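Long-range contacts in Arf-GAP (Mus musculus, PDB 5C79), which activates GTP hydrolysis by the small GTPase Arf1 in a PtdIns(4,5)P2-dependent manner, here represented by its phosphoinositide-binding PH domain: residues A[35-40]-A[121-126]; A[42-47]-A[58-63]; A[87-92]-A[99-104]. All coordinates share one frame; numbering follows the deposited sequence.

Contact 1. Residues A[35-40]-A[121-126]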
loop_
_atom_site.group_PDB
_atom_site.type_symbol
_atom_site.label_atom_id
_atom_site.label_comp_id
_atom_site.label_asym_id
_atom_site.label_seq_id
_atom_site.Cartn_x
_atom_site.Cartn_y
_atom_site.Cartn_z
ATOM N N LYS A 35 3.369 6.403 -15.446
ATOM C CA LYS A 35 2.174 6.552 -16.337
ATOM C C LYS A 35 1.821 5.242 -17.052
ATOM O O LYS A 35 0.794 5.147 -17.716
ATOM C CB LYS A 35 2.373 7.695 -17.324
ATOM C CG LYS A 35 2.498 9.088 -16.722
ATOM C CD LYS A 35 2.480 10.130 -17.826
ATOM C CE LYS A 35 2.525 11.521 -17.259
ATOM N NZ LYS A 35 2.734 12.490 -18.340
ATOM N N GLU A 36 2.627 4.205 -16.857
ATOM C CA GLU A 36 2.242 2.829 -17.221
ATOM C C GLU A 36 1.160 2.232 -16.321
ATOM O O GLU A 36 0.650 1.162 -16.596
ATOM C CB GLU A 36 3.444 1.900 -17.350
ATOM C CG GLU A 36 4.335 2.205 -18.539
ATOM C CD GLU A 36 5.603 1.385 -18.456
ATOM O OE1 GLU A 36 6.545 1.854 -17.796
ATOM O OE2 GLU A 36 5.597 0.266 -18.961
ATOM N N TYR A 37 0.806 2.963 -15.259
ATOM C CA TYR A 37 -0.211 2.572 -14.330
ATOM C C TYR A 37 -1.190 3.719 -14.112
ATOM O O TYR A 37 -0.877 4.877 -14.351
ATOM C CB TYR A 37 0.450 2.219 -13.002
ATOM C CG TYR A 37 1.363 1.050 -13.221
ATOM C CD1 TYR A 37 0.880 -0.243 -13.210
ATOM C CD2 TYR A 37 2.683 1.266 -13.545
ATOM C CE1 TYR A 37 1.725 -1.307 -13.505
ATOM C CE2 TYR A 37 3.534 0.227 -13.823
ATOM C CZ TYR A 37 3.059 -1.045 -13.788
ATOM O OH TYR A 37 3.965 -2.065 -14.052
ATOM N N GLY A 38 -2.373 3.358 -13.669
ATOM C CA GLY A 38 -3.362 4.344 -13.265
ATOM C C GLY A 38 -3.209 4.783 -11.807
ATOM O O GLY A 38 -2.146 4.668 -11.202
ATOM N N SER A 39 -4.305 5.263 -11.250
ATOM C CA SER A 39 -4.335 5.731 -9.862
ATOM C C SER A 39 -5.259 4.920 -8.947
ATOM O O SER A 39 -5.410 5.272 -7.775
ATOM C CB SER A 39 -4.761 7.204 -9.831
ATOM O OG SER A 39 -6.036 7.370 -10.431
ATOM N N GLU A 40 -5.860 3.852 -9.490
ATOM C CA GLU A 40 -6.687 2.911 -8.757
ATOM C C GLU A 40 -6.180 1.495 -8.964
ATOM O O GLU A 40 -5.649 1.166 -10.034
ATOM C CB GLU A 40 -8.139 2.981 -9.245
ATOM C CG GLU A 40 -8.792 4.320 -9.062
ATOM C CD GLU A 40 -10.224 4.391 -9.593
ATOM O OE1 GLU A 40 -10.738 3.414 -10.153
ATOM O OE2 GLU A 40 -10.836 5.466 -9.461
ATOM N N TRP A 121 1.973 -1.678 -7.608
ATOM C CA TRP A 121 1.510 -1.054 -6.329
ATOM C C TRP A 121 2.156 0.295 -6.061
ATOM O O TRP A 121 1.494 1.294 -5.755
ATOM C CB TRP A 121 1.740 -1.983 -5.138
ATOM C CG TRP A 121 0.648 -2.933 -4.969
ATOM C CD1 TRP A 121 0.671 -4.292 -5.215
ATOM C CD2 TRP A 121 -0.677 -2.613 -4.550
ATOM N NE1 TRP A 121 -0.603 -4.815 -4.982
ATOM C CE2 TRP A 121 -1.427 -3.808 -4.536
ATOM C CE3 TRP A 121 -1.301 -1.424 -4.151
ATOM C CZ2 TRP A 121 -2.799 -3.830 -4.170
ATOM C CZ3 TRP A 121 -2.647 -1.458 -3.779
ATOM C CH2 TRP A 121 -3.371 -2.651 -3.776
ATOM N N ILE A 122 3.472 0.353 -6.159
ATOM C CA ILE A 122 4.174 1.601 -5.839
ATOM C C ILE A 122 3.806 2.716 -6.841
ATOM O O ILE A 122 3.601 3.866 -6.464
ATOM C CB ILE A 122 5.668 1.386 -5.748
ATOM C CG1 ILE A 122 5.967 0.552 -4.496
ATOM C CG2 ILE A 122 6.395 2.713 -5.611
ATOM C CD1 ILE A 122 7.400 0.089 -4.413
ATOM N N SER A 123 3.688 2.352 -8.102
ATOM C CA SER A 123 3.280 3.326 -9.149
ATOM C C SER A 123 1.868 3.871 -8.905
ATOM O O SER A 123 1.648 5.085 -9.002
ATOM C CB SER A 123 3.364 2.683 -10.539
ATOM O OG SER A 123 4.726 2.383 -10.853
ATOM N N VAL A 124 0.933 2.973 -8.600
ATOM C CA VAL A 124 -0.455 3.364 -8.341
ATOM C C VAL A 124 -0.545 4.227 -7.085
ATOM O O VAL A 124 -1.239 5.263 -7.068
ATOM C CB VAL A 124 -1.394 2.155 -8.235
ATOM C CG1 VAL A 124 -2.763 2.570 -7.703
ATOM C CG2 VAL A 124 -1.583 1.476 -9.601
ATOM N N LEU A 125 0.146 3.816 -6.026
ATOM C CA LEU A 125 0.151 4.615 -4.786
ATOM C C LEU A 125 0.689 6.025 -5.035
ATOM O O LEU A 125 0.134 7.023 -4.569
ATOM C CB LEU A 125 0.971 3.932 -3.702
ATOM C CG LEU A 125 0.311 2.657 -3.133
ATOM C CD1 LEU A 125 1.329 1.867 -2.319
ATOM C CD2 LEU A 125 -0.860 3.042 -2.264
ATOM N N THR A 126 1.787 6.095 -5.774
ATOM C CA THR A 126 2.378 7.376 -6.192
ATOM C C THR A 126 1.444 8.261 -7.020
ATOM O O THR A 126 1.279 9.471 -6.754
ATOM C CB THR A 126 3.697 7.159 -6.979
ATOM O OG1 THR A 126 4.635 6.526 -6.116
ATOM C CG2 THR A 126 4.296 8.516 -7.381
#
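Tyr37 lies against Ser123 by van der Waals contact: ring atom CD2 of Tyr37 is 3.4 Å from CB of Ser123, and CG follows at 3.7 Å, so that CB of Ser123 sits obliquely against the CG-CD2 bond of the ring. With CG of Tyr37 beside its backbone N (chi1 -62°), the ring runs along the helix, where it also meets Ile119 and Ala120. The hydroxyl of Ser123 turns back to its own helix and bonds to the carbonyl of Ile119. At Val124 the two methyls divide the work. CG2 of Val124 makes the apolar contact, 4.0 Å from CB of Tyr37, and also lies by O of Gly38. CG1 of Val124, anti to the backbone N (chi1 169°), packs on the backbone of the next residue, 3.6 Å from Ser39 C. In PH-domain terms, the segment leading into the first strand is here laid over the C-terminal helix that caps one end of the barrel. Polar contact is slight and passes through the backbone. CA of Val124 directs its hydrogen at O of Gly38, 3.6 Å away with 161° at the hydrogen. That same Gly38 oxygen accepts a conventional hydrogen bond from the Asn127 side chain, further along the helix.

Contact 2. Residues A[42-47]-A[58-63]. With PBU ((2R)-3-{[(R)-hydroxy{[(1R,2R,3S,4R,5R,6S)-2,3,6-trihydroxy-4,5-bis(phosphonooxy)cyclohexyl]oxy}phosphoryl]oxy}propane-1 ,2-diyl dibutanoate), chain C.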
loop_
_atom_site.group_PDB
_atom_site.type_symbol
_atom_site.label_atom_id
_atom_site.label_comp_id
_atom_site.label_asym_id
_atom_site.label_seq_id
_atom_site.Cartn_x
_atom_site.Cartn_y
_atom_site.Cartn_z
ATOM N N LYS A 42 -7.150 -2.724 -7.261
ATOM C CA LYS A 42 -7.744 -3.674 -6.315
ATOM C C LYS A 42 -6.839 -4.875 -6.306
ATOM O O LYS A 42 -6.500 -5.414 -7.368
ATOM C CB LYS A 42 -9.135 -4.102 -6.784
ATOM C CG LYS A 42 -10.132 -2.953 -6.864
ATOM C CD LYS A 42 -11.496 -3.438 -7.326
ATOM C CE LYS A 42 -12.452 -2.279 -7.542
ATOM N NZ LYS A 42 -13.768 -2.787 -8.013
ATOM N N GLY A 43 -6.452 -5.323 -5.129
ATOM C CA GLY A 43 -5.636 -6.513 -5.063
ATOM C C GLY A 43 -5.379 -6.984 -3.650
ATOM O O GLY A 43 -6.210 -6.821 -2.756
ATOM N N PHE A 44 -4.210 -7.556 -3.483
ATOM C CA PHE A 44 -3.735 -8.052 -2.197
ATOM C C PHE A 44 -2.309 -7.600 -1.974
ATOM O O PHE A 44 -1.528 -7.416 -2.901
ATOM C CB PHE A 44 -3.805 -9.571 -2.192
ATOM C CG PHE A 44 -5.199 -10.108 -2.320
ATOM C CD1 PHE A 44 -5.761 -10.368 -3.572
ATOM C CD2 PHE A 44 -5.945 -10.340 -1.202
ATOM C CE1 PHE A 44 -7.062 -10.857 -3.673
ATOM C CE2 PHE A 44 -7.239 -10.829 -1.291
ATOM C CZ PHE A 44 -7.794 -11.074 -2.534
ATOM N N LEU A 45 -1.979 -7.391 -0.709
ATOM C CA LEU A 45 -0.611 -7.166 -0.262
ATOM C C LEU A 45 -0.354 -8.064 0.956
ATOM O O LEU A 45 -1.278 -8.350 1.712
ATOM C CB LEU A 45 -0.392 -5.712 0.138
ATOM C CG LEU A 45 -0.204 -4.751 -1.045
ATOM C CD1 LEU A 45 -0.259 -3.325 -0.526
ATOM C CD2 LEU A 45 1.077 -4.998 -1.795
ATOM N N LEU A 46 0.874 -8.542 1.103
ATOM C CA LEU A 46 1.317 -9.155 2.363
ATOM C C LEU A 46 1.608 -7.998 3.333
ATOM O O LEU A 46 2.306 -7.080 2.969
ATOM C CB LEU A 46 2.562 -10.015 2.146
ATOM C CG LEU A 46 2.397 -11.203 1.221
ATOM C CD1 LEU A 46 3.738 -11.852 0.950
ATOM C CD2 LEU A 46 1.441 -12.199 1.868
ATOM N N LYS A 47 1.056 -8.072 4.542
ATOM C CA LYS A 47 1.298 -7.077 5.602
ATOM C C LYS A 47 1.958 -7.790 6.756
ATOM O O LYS A 47 1.423 -8.768 7.249
ATOM C CB LYS A 47 0.013 -6.422 6.037
ATOM C CG LYS A 47 0.228 -5.554 7.305
ATOM C CD LYS A 47 -0.962 -4.822 7.835
ATOM C CE LYS A 47 -2.058 -5.702 8.373
ATOM N NZ LYS A 47 -1.916 -6.296 9.724
ATOM N N ARG A 58 -1.548 -12.058 4.284
ATOM C CA ARG A 58 -2.187 -11.507 3.088
ATOM C C ARG A 58 -3.447 -10.717 3.433
ATOM O O ARG A 58 -4.344 -11.196 4.145
ATOM C CB ARG A 58 -2.514 -12.619 2.077
ATOM C CG ARG A 58 -2.979 -12.041 0.757
ATOM C CD ARG A 58 -2.793 -12.975 -0.401
ATOM N NE ARG A 58 -3.721 -14.075 -0.251
ATOM C CZ ARG A 58 -3.628 -15.222 -0.922
ATOM N NH1 ARG A 58 -2.618 -15.457 -1.786
ATOM N NH2 ARG A 58 -4.537 -16.158 -0.704
ATOM N N ARG A 59 -3.537 -9.516 2.902
ATOM C CA ARG A 59 -4.696 -8.655 3.104
ATOM C C ARG A 59 -5.233 -8.074 1.807
ATOM O O ARG A 59 -4.484 -7.727 0.887
ATOM C CB ARG A 59 -4.329 -7.510 4.048
ATOM C CG ARG A 59 -3.898 -7.969 5.419
ATOM C CD ARG A 59 -5.072 -8.561 6.170
ATOM N NE ARG A 59 -4.705 -9.001 7.525
ATOM C CZ ARG A 59 -4.486 -10.264 7.920
ATOM N NH1 ARG A 59 -4.529 -11.300 7.093
ATOM N NH2 ARG A 59 -4.196 -10.501 9.207
ATOM N N LYS A 60 -6.549 -7.994 1.718
ATOM C CA LYS A 60 -7.203 -7.345 0.591
ATOM C C LYS A 60 -6.946 -5.841 0.721
ATOM O O LYS A 60 -7.197 -5.276 1.769
ATOM C CB LYS A 60 -8.714 -7.591 0.651
ATOM C CG LYS A 60 -9.455 -7.113 -0.577
ATOM C CD LYS A 60 -10.975 -7.097 -0.392
ATOM C CE LYS A 60 -11.585 -5.846 -1.018
ATOM N NZ LYS A 60 -13.034 -5.733 -0.689
ATOM N N CYS A 61 -6.432 -5.227 -0.340
ATOM C CA CYS A 61 -6.090 -3.801 -0.372
ATOM C C CYS A 61 -6.651 -3.176 -1.630
ATOM O O CYS A 61 -6.676 -3.804 -2.675
ATOM C CB CYS A 61 -4.570 -3.627 -0.365
ATOM S SG CYS A 61 -3.831 -4.091 1.194
ATOM N N ALA A 62 -7.067 -1.925 -1.525
ATOM C CA ALA A 62 -7.537 -1.196 -2.692
ATOM C C ALA A 62 -7.151 0.282 -2.577
ATOM O O ALA A 62 -7.214 0.854 -1.488
ATOM C CB ALA A 62 -9.040 -1.338 -2.845
ATOM N N VAL A 63 -6.843 0.872 -3.717
ATOM C CA VAL A 63 -6.599 2.306 -3.840
ATOM C C VAL A 63 -7.671 2.970 -4.706
ATOM O O VAL A 63 -7.957 2.525 -5.831
ATOM C CB VAL A 63 -5.230 2.622 -4.448
ATOM C CG1 VAL A 63 -5.026 4.136 -4.517
ATOM C CG2 VAL A 63 -4.132 1.977 -3.637
HETATM P P1 PBU C . -3.024 -13.047 14.421
HETATM P P4 PBU C . -1.494 -5.333 13.142
HETATM P P5 PBU C . -5.497 -7.230 11.049
HETATM C "C3'" PBU C . -2.288 -14.550 16.415
HETATM C "C2'" PBU C . -2.054 -14.011 17.807
HETATM O "O2'" PBU C . -0.645 -14.032 18.097
HETATM C "C1'" PBU C . -2.961 -14.777 18.781
HETATM O "O1'" PBU C . -3.485 -13.837 19.708
HETATM C C1 PBU C . -2.753 -10.425 13.831
HETATM O O1 PBU C . -3.263 -11.455 14.683
HETATM C C2 PBU C . -1.486 -9.754 14.415
HETATM O O2 PBU C . -1.627 -9.153 15.704
HETATM C C3 PBU C . -1.063 -8.622 13.533
HETATM O O3 PBU C . 0.078 -7.945 14.122
HETATM C C4 PBU C . -2.295 -7.734 13.315
HETATM O O4 PBU C . -1.858 -6.721 12.499
HETATM C C5 PBU C . -3.478 -8.340 12.608
HETATM O O5 PBU C . -4.598 -7.438 12.384
HETATM C C6 PBU C . -3.907 -9.452 13.519
HETATM O O6 PBU C . -4.949 -10.065 12.811
HETATM C C7 PBU C . -0.014 -15.345 18.275
HETATM O O7 PBU C . 0.268 -16.043 17.314
HETATM C C8 PBU C . 0.347 -15.800 19.671
HETATM C C9 PBU C . 1.726 -15.251 19.991
HETATM C C10 PBU C . 1.731 -13.761 19.730
HETATM C C11 PBU C . -4.900 -13.574 19.889
HETATM O O11 PBU C . -5.699 -13.750 18.986
HETATM C C12 PBU C . -5.350 -13.079 21.238
HETATM C C13 PBU C . -4.867 -14.076 22.285
HETATM C C14 PBU C . -3.447 -13.790 22.720
HETATM O O41 PBU C . -0.102 -5.301 13.763
HETATM O O42 PBU C . -2.727 -5.060 13.986
HETATM O O43 PBU C . -1.339 -4.525 11.884
HETATM O O51 PBU C . -5.984 -5.818 11.332
HETATM O O52 PBU C . -4.424 -7.253 9.966
HETATM O O53 PBU C . -6.540 -8.219 10.744
HETATM O OP1 PBU C . -3.274 -13.708 15.837
HETATM O OP2 PBU C . -1.610 -13.236 13.899
HETATM O OP3 PBU C . -4.178 -13.653 13.668
#
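Lys47 and Arg59 converge on one phosphate oxygen of the bound diC4-PtdIns(4,5)P2. NZ of Lys47 reaches O52 of the lipid at 2.7 Å, and NE of Arg59 reaches the same O52 at 3.0 Å with a nearly straight N-H (165°). O52 lies at the edge of the guanidinium, in its plane; NH2 of Arg59 adds only a weak bond. Lys47 NZ also holds O43, on the neighbouring phosphate, at 2.9 Å: its chain is extended at first, then folded at chi3 (66°) and chi4 (79°), which places the ammonium between both groups. Arg53, Gln57, His72, Ala73 and Arg106 also bond the lipid.

Behind this first shell, NH1 of Arg59 bonds at 3.0 Å to O of Arg58, restraining rotation of the guanidinium. Further back is the hairpin of the first two strands of the PH-domain barrel. Leu45 and Arg59 form a hydrogen-bonded pair, with N of Arg59 giving to O of Leu45 at 2.8 Å, and Gly43 and Cys61 repeat the pattern. On the face bearing Leu45, Arg59 and Cys61, SG of Cys61 packs 3.9 Å from CB of Leu45, and both side chains touch Trp121 of the C-terminal helix. On the other face Phe44, Leu46 and Arg58 line another lipid pocket.

NZ of Lys47 and NE of Arg59 are 4.5 Å apart, and the O52 they share probably offsets their charges, consistent with a site built for the 4- and 5-phosphates.

Contact 3. Residues A[87-92]-A[99-104]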
loop_
_atom_site.group_PDB
_atom_site.type_symbol
_atom_site.label_atom_id
_atom_site.label_comp_id
_atom_site.label_asym_id
_atom_site.label_seq_id
_atom_site.Cartn_x
_atom_site.Cartn_y
_atom_site.Cartn_z
ATOM N N CYS A 87 0.940 10.043 3.743
ATOM C CA CYS A 87 1.787 8.850 3.776
ATOM C C CYS A 87 2.950 8.919 2.819
ATOM O O CYS A 87 2.960 9.675 1.852
ATOM C CB CYS A 87 1.011 7.568 3.490
ATOM S SG CYS A 87 -0.353 7.256 4.645
ATOM N N GLN A 88 3.983 8.174 3.148
ATOM C CA GLN A 88 5.216 8.147 2.334
ATOM C C GLN A 88 5.587 6.702 2.042
ATOM O O GLN A 88 5.805 5.896 2.955
ATOM C CB GLN A 88 6.371 8.849 3.015
ATOM C CG GLN A 88 7.656 8.902 2.190
ATOM C CD GLN A 88 7.464 9.572 0.845
ATOM O OE1 GLN A 88 7.024 10.714 0.788
ATOM N NE2 GLN A 88 7.804 8.884 -0.248
ATOM N N VAL A 89 5.647 6.392 0.755
ATOM C CA VAL A 89 6.162 5.076 0.315
ATOM C C VAL A 89 7.688 5.065 0.420
ATOM O O VAL A 89 8.362 6.012 0.000
ATOM C CB VAL A 89 5.746 4.725 -1.125
ATOM C CG1 VAL A 89 6.410 3.437 -1.575
ATOM C CG2 VAL A 89 4.238 4.581 -1.201
ATOM N N LYS A 90 8.232 3.996 0.985
ATOM C CA LYS A 90 9.671 3.796 1.049
ATOM C C LYS A 90 9.954 2.412 0.487
ATOM O O LYS A 90 9.708 1.404 1.166
ATOM C CB LYS A 90 10.230 3.914 2.444
ATOM C CG LYS A 90 11.750 3.815 2.447
ATOM C CD LYS A 90 12.325 4.033 3.814
ATOM C CE LYS A 90 13.847 4.046 3.737
ATOM N NZ LYS A 90 14.426 4.178 5.098
ATOM N N PRO A 91 10.415 2.362 -0.765
ATOM C CA PRO A 91 10.697 1.045 -1.326
ATOM C C PRO A 91 11.867 0.414 -0.633
ATOM O O PRO A 91 12.703 1.082 -0.067
ATOM C CB PRO A 91 11.015 1.330 -2.808
ATOM C CG PRO A 91 10.743 2.756 -3.038
ATOM C CD PRO A 91 10.781 3.437 -1.702
ATOM N N ASN A 92 11.918 -0.904 -0.713
ATOM C CA ASN A 92 12.992 -1.639 -0.097
ATOM C C ASN A 92 14.323 -1.386 -0.830
ATOM O O ASN A 92 14.375 -1.218 -2.061
ATOM C CB ASN A 92 12.651 -3.106 -0.109
ATOM C CG ASN A 92 13.494 -3.909 0.819
ATOM O OD1 ASN A 92 14.376 -4.604 0.374
ATOM N ND2 ASN A 92 13.203 -3.854 2.118
ATOM N N PHE A 99 7.945 -3.034 0.413
ATOM C CA PHE A 99 7.992 -1.592 0.639
ATOM C C PHE A 99 7.287 -1.244 1.926
ATOM O O PHE A 99 6.373 -1.928 2.338
ATOM C CB PHE A 99 7.360 -0.809 -0.524
ATOM C CG PHE A 99 5.912 -1.108 -0.770
ATOM C CD1 PHE A 99 5.524 -2.220 -1.490
ATOM C CD2 PHE A 99 4.918 -0.221 -0.318
ATOM C CE1 PHE A 99 4.158 -2.463 -1.739
ATOM C CE2 PHE A 99 3.587 -0.453 -0.575
ATOM C CZ PHE A 99 3.204 -1.571 -1.273
ATOM N N ASP A 100 7.703 -0.134 2.527
ATOM C CA ASP A 100 6.998 0.427 3.650
ATOM C C ASP A 100 6.060 1.538 3.211
ATOM O O ASP A 100 6.350 2.292 2.268
ATOM C CB ASP A 100 8.007 0.987 4.651
ATOM C CG ASP A 100 8.744 -0.074 5.414
ATOM O OD1 ASP A 100 8.463 -1.278 5.246
ATOM O OD2 ASP A 100 9.655 0.326 6.187
ATOM N N LEU A 101 4.972 1.664 3.947
ATOM C CA LEU A 101 4.097 2.846 3.890
ATOM C C LEU A 101 4.080 3.532 5.239
ATOM O O LEU A 101 3.551 3.012 6.251
ATOM C CB LEU A 101 2.686 2.475 3.450
ATOM C CG LEU A 101 1.786 3.666 3.137
ATOM C CD1 LEU A 101 2.260 4.419 1.908
ATOM C CD2 LEU A 101 0.393 3.162 2.918
ATOM N N ILE A 102 4.738 4.693 5.278
ATOM C CA ILE A 102 4.890 5.458 6.506
ATOM C C ILE A 102 3.670 6.365 6.635
ATOM O O ILE A 102 3.429 7.244 5.809
ATOM C CB ILE A 102 6.184 6.306 6.496
ATOM C CG1 ILE A 102 7.380 5.395 6.197
ATOM C CG2 ILE A 102 6.366 7.004 7.840
ATOM C CD1 ILE A 102 8.639 6.137 5.811
ATOM N N SER A 103 2.873 6.118 7.660
ATOM C CA SER A 103 1.770 7.004 7.987
ATOM C C SER A 103 2.119 7.791 9.252
ATOM O O SER A 103 3.074 7.510 9.940
ATOM C CB SER A 103 0.439 6.243 8.120
ATOM O OG SER A 103 0.351 5.582 9.347
ATOM N N HIS A 104 1.271 8.751 9.574
ATOM C CA HIS A 104 1.575 9.642 10.701
ATOM C C HIS A 104 1.755 8.935 12.057
ATOM O O HIS A 104 2.539 9.378 12.884
ATOM C CB HIS A 104 0.532 10.734 10.775
ATOM C CG HIS A 104 -0.808 10.252 11.192
ATOM N ND1 HIS A 104 -1.706 9.657 10.329
ATOM C CD2 HIS A 104 -1.405 10.289 12.400
ATOM C CE1 HIS A 104 -2.808 9.366 10.994
ATOM N NE2 HIS A 104 -2.641 9.730 12.253
#
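The amide N of Lys90 gives its hydrogen to O of Asp100 at 2.8 Å, a nearly straight bond (169° at the hydrogen). N of Asp100 returns one to O of Lys90 at 2.9 Å, closing a hydrogen-bonded antiparallel pair. Gln88 and Ile102 form the second such pair, in which N of Ile102 bonds to O of Gln88 at 2.8 Å and N of Gln88 bonds to O of Ile102. The Gln88 side chain folds (chi2 57°) so that NE2 bonds to O of the following Val89 at 2.9 Å.

This hairpin of strands 88-91 and 98-103 belongs to the second half of the PH-domain barrel. Its inward face carries Val89, Phe99 and Leu101. The two methyls of Val89 separate their partners: CG2 meets CD1 of Leu101 at 3.7 Å, whereas CG1 approaches CD2 of Phe99 obliquely at 4.1 Å. CD1 of Leu101 also touches CB of Cys87, again at 3.7 Å. Phe99 has its CG between backbone N and carbonyl carbon (chi1 61°), and its ring heads away from strand 88-91 toward Leu125 and Phe110.

On the opposite face, OD1 of Asp100 is bonded to His109 on the adjacent strand 106-111. NZ of Lys90 stays 6.2 Å from OD2 of Asp100, too far for a salt bridge, and the cross-strand hold therefore rests on the backbone bonds and the apolar face.

Overall arrangement
The C-terminal helix ties the three contacts together. Trp121 and Leu125, on the helical side of contact 1, reach into the barrel: CD1 of Trp121 is 3.5 Å from CD2 of Leu45 in contact 2, and CD1 of Leu125 is 3.7 Å from CE2 of Phe99 in contact 3. The two hairpins meet directly where CD1 of Leu45 comes 4.0 Å from CZ of Phe99, although their centres are about 15 Å apart. Contact 1 spans both, joining chain regions before and after them. Contact 2 alone among the three binds the lipid; from contact 3 the side chain of Ser103 remains about 11 Å from the bound lipid.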